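Histone-lysine N-methyltransferase SETMAR (Homo sapiens, PDB 3BO5) dimethylates histone H3 through the N-terminal methyltransferase region described here, and acts in DNA double-strand break repair as a methylase-transposase fusion. Local coordinates at residues 21-26 and 123-128; 127-132 and 141-146. The protein carries 2 engineered substitutions. One frame throughout, in Å; residues are numbered along the deposited sequence.

Contact 1: 21-26 and 123-128. With GOL (glycerol), chain H.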
loop_
_atom_site.group_PDB
_atom_site.type_symbol
_atom_site.label_atom_id
_atom_site.label_comp_id
_atom_site.label_asym_id
_atom_site.label_seq_id
_atom_site.Cartn_x
_atom_site.Cartn_y
_atom_site.Cartn_z
ATOM N N GLN A 21 0.877 13.993 9.611
ATOM C CA GLN A 21 1.136 12.624 10.106
ATOM C C GLN A 21 2.140 11.832 9.281
ATOM O O GLN A 21 2.492 10.721 9.656
ATOM C CB GLN A 21 -0.178 11.820 10.326
ATOM C CG GLN A 21 -1.111 12.402 11.436
ATOM C CD GLN A 21 -2.410 11.649 11.661
ATOM O OE1 GLN A 21 -2.428 10.449 11.874
ATOM N NE2 GLN A 21 -3.514 12.371 11.644
ATOM N N GLU A 22 2.640 12.418 8.182
ATOM C CA GLU A 22 3.671 11.728 7.376
ATOM C C GLU A 22 4.918 12.587 7.381
ATOM O O GLU A 22 4.881 13.700 7.883
ATOM C CB GLU A 22 3.176 11.556 5.931
ATOM C CG GLU A 22 1.876 10.742 5.880
ATOM C CD GLU A 22 2.073 9.264 6.052
ATOM O OE1 GLU A 22 1.030 8.578 5.899
ATOM O OE2 GLU A 22 3.224 8.746 6.339
ATOM N N ASN A 23 5.976 12.076 6.802
ATOM C CA ASN A 23 7.229 12.825 6.785
ATOM C C ASN A 23 7.149 14.124 6.055
ATOM O O ASN A 23 7.891 15.052 6.375
ATOM C CB ASN A 23 8.285 12.020 6.092
ATOM C CG ASN A 23 8.690 10.801 6.865
ATOM O OD1 ASN A 23 8.561 10.746 8.132
ATOM N ND2 ASN A 23 9.165 9.808 6.141
ATOM N N LEU A 24 6.302 14.108 5.013
ATOM C CA LEU A 24 6.090 15.251 4.135
ATOM C C LEU A 24 4.607 15.514 4.034
ATOM O O LEU A 24 3.773 14.615 4.268
ATOM C CB LEU A 24 6.677 14.942 2.775
ATOM C CG LEU A 24 8.157 14.645 2.720
ATOM C CD1 LEU A 24 8.507 14.191 1.379
ATOM C CD2 LEU A 24 9.006 15.919 3.106
ATOM N N PRO A 25 4.242 16.750 3.767
ATOM C CA PRO A 25 2.827 17.073 3.545
ATOM C C PRO A 25 2.384 16.460 2.229
ATOM O O PRO A 25 3.229 16.154 1.366
ATOM C CB PRO A 25 2.837 18.587 3.344
ATOM C CG PRO A 25 4.211 19.027 3.882
ATOM C CD PRO A 25 5.128 17.929 3.732
ATOM N N VAL A 26 1.091 16.277 2.161
ATOM C CA VAL A 26 0.436 15.862 0.904
ATOM C C VAL A 26 -0.583 16.964 0.536
ATOM O O VAL A 26 -1.529 17.249 1.253
ATOM C CB VAL A 26 -0.323 14.515 1.091
ATOM C CG1 VAL A 26 -1.030 14.141 -0.235
ATOM C CG2 VAL A 26 0.601 13.443 1.497
ATOM N N GLY A 123 8.888 5.607 5.958
ATOM C CA GLY A 123 7.764 6.483 5.564
ATOM C C GLY A 123 7.934 7.166 4.230
ATOM O O GLY A 123 8.793 6.745 3.394
ATOM N N LEU A 124 7.117 8.192 4.028
ATOM C CA LEU A 124 7.052 8.851 2.694
ATOM C C LEU A 124 8.322 9.584 2.430
ATOM O O LEU A 124 8.860 10.246 3.334
ATOM C CB LEU A 124 5.894 9.876 2.611
ATOM C CG LEU A 124 4.527 9.288 2.901
ATOM C CD1 LEU A 124 3.510 10.288 2.421
ATOM C CD2 LEU A 124 4.272 7.927 2.199
ATOM N N GLN A 125 8.755 9.535 1.176
ATOM C CA GLN A 125 10.019 10.225 0.785
ATOM C C GLN A 125 9.828 11.169 -0.369
ATOM O O GLN A 125 10.822 11.785 -0.848
ATOM C CB GLN A 125 11.075 9.205 0.437
ATOM C CG GLN A 125 11.338 8.214 1.599
ATOM C CD GLN A 125 11.937 8.897 2.795
ATOM O OE1 GLN A 125 12.758 9.794 2.612
ATOM N NE2 GLN A 125 11.708 8.365 3.990
ATOM N N PHE A 126 8.590 11.266 -0.844
ATOM C CA PHE A 126 8.252 12.182 -1.962
ATOM C C PHE A 126 7.050 13.014 -1.612
ATOM O O PHE A 126 6.272 12.631 -0.751
ATOM C CB PHE A 126 7.968 11.376 -3.227
ATOM C CG PHE A 126 9.113 10.472 -3.629
ATOM C CD1 PHE A 126 10.221 11.051 -4.301
ATOM C CD2 PHE A 126 9.118 9.117 -3.307
ATOM C CE1 PHE A 126 11.323 10.238 -4.655
ATOM C CE2 PHE A 126 10.142 8.289 -3.645
ATOM C CZ PHE A 126 11.291 8.839 -4.309
ATOM N N HIS A 127 6.894 14.136 -2.328
ATOM C CA HIS A 127 5.748 14.992 -2.158
ATOM C C HIS A 127 4.663 14.544 -3.135
ATOM O O HIS A 127 4.860 14.640 -4.360
ATOM C CB HIS A 127 6.178 16.429 -2.452
ATOM C CG HIS A 127 7.095 16.979 -1.418
ATOM N ND1 HIS A 127 8.449 16.743 -1.430
ATOM C CD2 HIS A 127 6.843 17.743 -0.327
ATOM C CE1 HIS A 127 9.003 17.349 -0.389
ATOM N NE2 HIS A 127 8.057 17.950 0.299
ATOM N N PHE A 128 3.552 14.134 -2.556
ATOM C CA PHE A 128 2.401 13.735 -3.334
ATOM C C PHE A 128 1.332 14.750 -3.273
ATOM O O PHE A 128 1.421 15.688 -2.480
ATOM C CB PHE A 128 1.850 12.431 -2.757
ATOM C CG PHE A 128 2.895 11.358 -2.703
ATOM C CD1 PHE A 128 3.515 10.897 -3.841
ATOM C CD2 PHE A 128 3.202 10.736 -1.487
ATOM C CE1 PHE A 128 4.512 9.906 -3.809
ATOM C CE2 PHE A 128 4.199 9.731 -1.452
ATOM C CZ PHE A 128 4.859 9.321 -2.608
HETATM C C1 GOL H . 12.345 11.811 6.398
HETATM O O1 GOL H . 11.738 13.048 6.659
HETATM C C2 GOL H . 12.432 10.915 7.641
HETATM O O2 GOL H . 11.692 11.274 8.812
HETATM C C3 GOL H . 12.141 9.480 7.247
HETATM O O3 GOL H . 13.018 9.130 6.222
HETATM O O HOH W 1 5.820 9.207 6.407
HETATM O O HOH W 2 3.743 13.619 0.224
HETATM O O HOH W 3 3.282 17.187 -1.186
#

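Contact 2: 127-132 and 141-146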
loop_
_atom_site.group_PDB
_atom_site.type_symbol
_atom_site.label_atom_id
_atom_site.label_comp_id
_atom_site.label_asym_id
_atom_site.label_seq_id
_atom_site.Cartn_x
_atom_site.Cartn_y
_atom_site.Cartn_z
ATOM N N HIS A 127 6.894 14.136 -2.328
ATOM C CA HIS A 127 5.748 14.992 -2.158
ATOM C C HIS A 127 4.663 14.544 -3.135
ATOM O O HIS A 127 4.860 14.640 -4.360
ATOM C CB HIS A 127 6.178 16.429 -2.452
ATOM C CG HIS A 127 7.095 16.979 -1.418
ATOM N ND1 HIS A 127 8.449 16.743 -1.430
ATOM C CD2 HIS A 127 6.843 17.743 -0.327
ATOM C CE1 HIS A 127 9.003 17.349 -0.389
ATOM N NE2 HIS A 127 8.057 17.950 0.299
ATOM N N PHE A 128 3.552 14.134 -2.556
ATOM C CA PHE A 128 2.401 13.735 -3.334
ATOM C C PHE A 128 1.332 14.750 -3.273
ATOM O O PHE A 128 1.421 15.688 -2.480
ATOM C CB PHE A 128 1.850 12.431 -2.757
ATOM C CG PHE A 128 2.895 11.358 -2.703
ATOM C CD1 PHE A 128 3.515 10.897 -3.841
ATOM C CD2 PHE A 128 3.202 10.736 -1.487
ATOM C CE1 PHE A 128 4.512 9.906 -3.809
ATOM C CE2 PHE A 128 4.199 9.731 -1.452
ATOM C CZ PHE A 128 4.859 9.321 -2.608
ATOM N N GLN A 129 0.297 14.581 -4.099
ATOM C CA GLN A 129 -0.821 15.527 -4.135
ATOM C C GLN A 129 -2.069 14.746 -4.462
ATOM O O GLN A 129 -2.041 13.920 -5.411
ATOM C CB GLN A 129 -0.530 16.592 -5.192
ATOM C CG GLN A 129 -1.510 17.693 -5.262
ATOM C CD GLN A 129 -1.323 18.524 -6.518
ATOM O OE1 GLN A 129 -1.671 18.104 -7.605
ATOM N NE2 GLN A 129 -0.693 19.691 -6.373
ATOM N N VAL A 130 -3.092 14.952 -3.657
ATOM C CA VAL A 130 -4.394 14.315 -3.970
ATOM C C VAL A 130 -5.018 15.279 -4.945
ATOM O O VAL A 130 -5.057 16.522 -4.719
ATOM C CB VAL A 130 -5.214 14.189 -2.725
ATOM C CG1 VAL A 130 -6.592 13.733 -3.059
ATOM C CG2 VAL A 130 -4.547 13.241 -1.795
ATOM N N PHE A 131 -5.561 14.803 -6.048
ATOM C CA PHE A 131 -6.034 15.764 -7.074
ATOM C C PHE A 131 -7.280 15.272 -7.771
ATOM O O PHE A 131 -7.536 14.099 -7.783
ATOM C CB PHE A 131 -4.962 16.036 -8.138
ATOM C CG PHE A 131 -4.748 14.881 -9.110
ATOM C CD1 PHE A 131 -5.167 14.970 -10.453
ATOM C CD2 PHE A 131 -4.203 13.702 -8.656
ATOM C CE1 PHE A 131 -4.972 13.862 -11.369
ATOM C CE2 PHE A 131 -4.014 12.588 -9.551
ATOM C CZ PHE A 131 -4.417 12.697 -10.890
ATOM N N LYS A 132 -8.090 16.177 -8.299
ATOM C CA LYS A 132 -9.314 15.742 -8.976
ATOM C C LYS A 132 -8.986 15.284 -10.398
ATOM O O LYS A 132 -8.462 16.039 -11.236
ATOM C CB LYS A 132 -10.335 16.869 -8.967
ATOM C CG LYS A 132 -11.697 16.347 -9.363
ATOM C CD LYS A 132 -12.298 15.572 -8.196
ATOM C CE LYS A 132 -13.444 14.747 -8.591
ATOM N NZ LYS A 132 -14.218 14.576 -7.331
ATOM N N ARG A 141 -1.176 11.812 -7.135
ATOM C CA ARG A 141 -0.063 11.897 -8.078
ATOM C C ARG A 141 1.194 12.353 -7.347
ATOM O O ARG A 141 1.129 12.848 -6.265
ATOM C CB ARG A 141 -0.386 12.818 -9.287
ATOM C CG ARG A 141 -0.606 14.277 -8.882
ATOM C CD ARG A 141 -1.006 15.082 -10.138
ATOM N NE ARG A 141 -1.542 16.380 -9.738
ATOM C CZ ARG A 141 -2.219 17.169 -10.586
ATOM N NH1 ARG A 141 -2.417 16.752 -11.855
ATOM N NH2 ARG A 141 -2.675 18.348 -10.214
ATOM N N THR A 142 2.318 12.070 -7.978
ATOM C CA THR A 142 3.557 12.571 -7.425
ATOM C C THR A 142 3.834 13.976 -7.989
ATOM O O THR A 142 3.557 14.274 -9.165
ATOM C CB THR A 142 4.695 11.616 -7.707
ATOM O OG1 THR A 142 5.875 12.158 -7.116
ATOM C CG2 THR A 142 4.959 11.391 -9.201
ATOM N N LEU A 143 4.417 14.823 -7.158
ATOM C CA LEU A 143 4.851 16.124 -7.669
ATOM C C LEU A 143 6.312 16.094 -7.975
ATOM O O LEU A 143 6.877 17.152 -8.366
ATOM C CB LEU A 143 4.605 17.229 -6.630
ATOM C CG LEU A 143 3.166 17.427 -6.253
ATOM C CD1 LEU A 143 2.975 18.468 -5.115
ATOM C CD2 LEU A 143 2.339 17.736 -7.464
ATOM N N GLU A 144 6.928 14.949 -7.840
ATOM C CA GLU A 144 8.335 14.830 -8.200
ATOM C C GLU A 144 8.737 13.509 -8.780
ATOM O O GLU A 144 8.004 12.523 -8.710
ATOM C CB GLU A 144 9.181 15.140 -7.007
ATOM C CG GLU A 144 8.873 14.388 -5.802
ATOM C CD GLU A 144 9.719 14.868 -4.599
ATOM O OE1 GLU A 144 9.155 15.120 -3.524
ATOM O OE2 GLU A 144 10.948 15.102 -4.776
ATOM N N PHE A 145 9.913 13.472 -9.409
ATOM C CA PHE A 145 10.352 12.277 -10.042
ATOM C C PHE A 145 10.523 11.159 -9.008
ATOM O O PHE A 145 11.149 11.374 -7.990
ATOM C CB PHE A 145 11.709 12.514 -10.699
ATOM C CG PHE A 145 12.133 11.412 -11.578
ATOM C CD1 PHE A 145 11.627 11.298 -12.877
ATOM C CD2 PHE A 145 13.077 10.513 -11.157
ATOM C CE1 PHE A 145 12.032 10.245 -13.696
ATOM C CE2 PHE A 145 13.518 9.476 -12.002
ATOM C CZ PHE A 145 12.978 9.335 -13.256
ATOM N N ILE A 146 10.026 9.961 -9.312
ATOM C CA ILE A 146 10.291 8.805 -8.473
ATOM C C ILE A 146 11.023 7.719 -9.281
ATOM O O ILE A 146 10.479 7.148 -10.191
ATOM C CB ILE A 146 8.959 8.231 -7.956
ATOM C CG1 ILE A 146 8.213 9.282 -7.137
ATOM C CG2 ILE A 146 9.283 6.950 -7.034
ATOM C CD1 ILE A 146 6.797 8.834 -6.687
#

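Contact 1: 21-26 and 123-128
N23 and L124 pass each other with their CA atoms 5.7 Å apart, and V26 and F128 come closer still, yet between these points the two backbones are joined by water and not by direct bonds. One water takes the N-H groups of N23 and L124 and donates to E22 OE2. A second donates to the carbonyls of P25 and F126 and accepts from F128 N, while a third spans P25 O and F128 O. At the far end V26 CA lies 3.5 Å from F128 O, a CA-H...O contact.

The direct polar link is N23 ND2 to L124 O, 2.9 Å and nearly straight at 163°, with the oxygen close to the amide plane; ND2 also donates to K122 O. A glycerol, probably from the crystallisation liquor, bridges N23 and Q125, accepting from Q125 NE2 at its O3 and donating weakly from O2 to N23 OD1. E22 lays CB and CG against L124 CD1, its OE1 being taken by Y40. L24 reaches over the H127 ring: CD1 sits 3.8 Å from the ring centroid, a CH-pi contact, and CD2 is 3.6 Å from H127 NE2. CG of H127 stands anti to its carbonyl carbon (chi1 -69°), and the ring beyond it presents a face to L24 CD1. An alanine at H127 would probably leave both methyls of L24 without their aromatic cover and E144 OE1 without its imidazole donor.

The arrangement is a loop-to-loop junction of the SET fold: it brings the N-terminal segment, part of the Pre-SET region, alongside the lead-in to strand 128-132, just where strand 27-29 begins to pair with it in parallel.

Contact 2: 127-132 and 141-146
Q129 and R141 form the hydrogen-bonded pair where strand 128-132 runs antiparallel to the end of strand 138-142: Q129 N to R141 O and R141 N to Q129 O are both 2.9 Å. F128 and T142 are the non-hydrogen-bonded pair, and beyond the strand ends L143 N donates to H127 O.

Among the polar side chains, R141 grips Q129 side-on: NE (2.7 Å) and NH2 (2.8 Å) both donate to Q129 OE1, which lies in the guanidinium plane. E144 OE1 likewise takes two donors, H127 N and H127 ND1, each at 2.7 Å; the ND1 bond lies in the imidazole plane.

Stacking involves F131, on which the R141 guanidinium lies flat, planes 6° apart and centres 4.2 Å apart. Extended from CG to NE, the arginine chain lays CD over the ring centre. F131 CD1 lies over the guanidinium face, 3.6 Å from NH1, and the cation-pi contact of CZ is off-centre.

In van der Waals contact, I146 CD1 meets the edge of the F128 ring at CE1, 3.8 Å away, and L143 CD2 rests on Q129 CB with the amide NE2 alongside.

Bonded at its edge by Q129 and stacked on F131, the guanidinium is held against rotation, and the two N-H groups converging on E144 OE1 would probably favour a charged carboxylate.

Contacts 1 and 2 share H127 and F128 and so hold the same chain from two sides: residues 21-26 flank the approach to strand 128-132, and 141-142, the end of strand 138-142, pairs with it as the other arm of the hairpin. Both are partly buried. In contact 1 waters supplement one direct amide bond and leucine packing; in contact 2 the join is made by strand pairing and polar side chains. The inner parts merge, V26 CG1 touching V130 CG2 at 4.0 Å and F126 packing on I146, whereas N23 is exposed. Contact 2 also extends nearer the methyl-donor site, F131 having its side chain about 9 Å from the bound S-adenosyl-L-homocysteine.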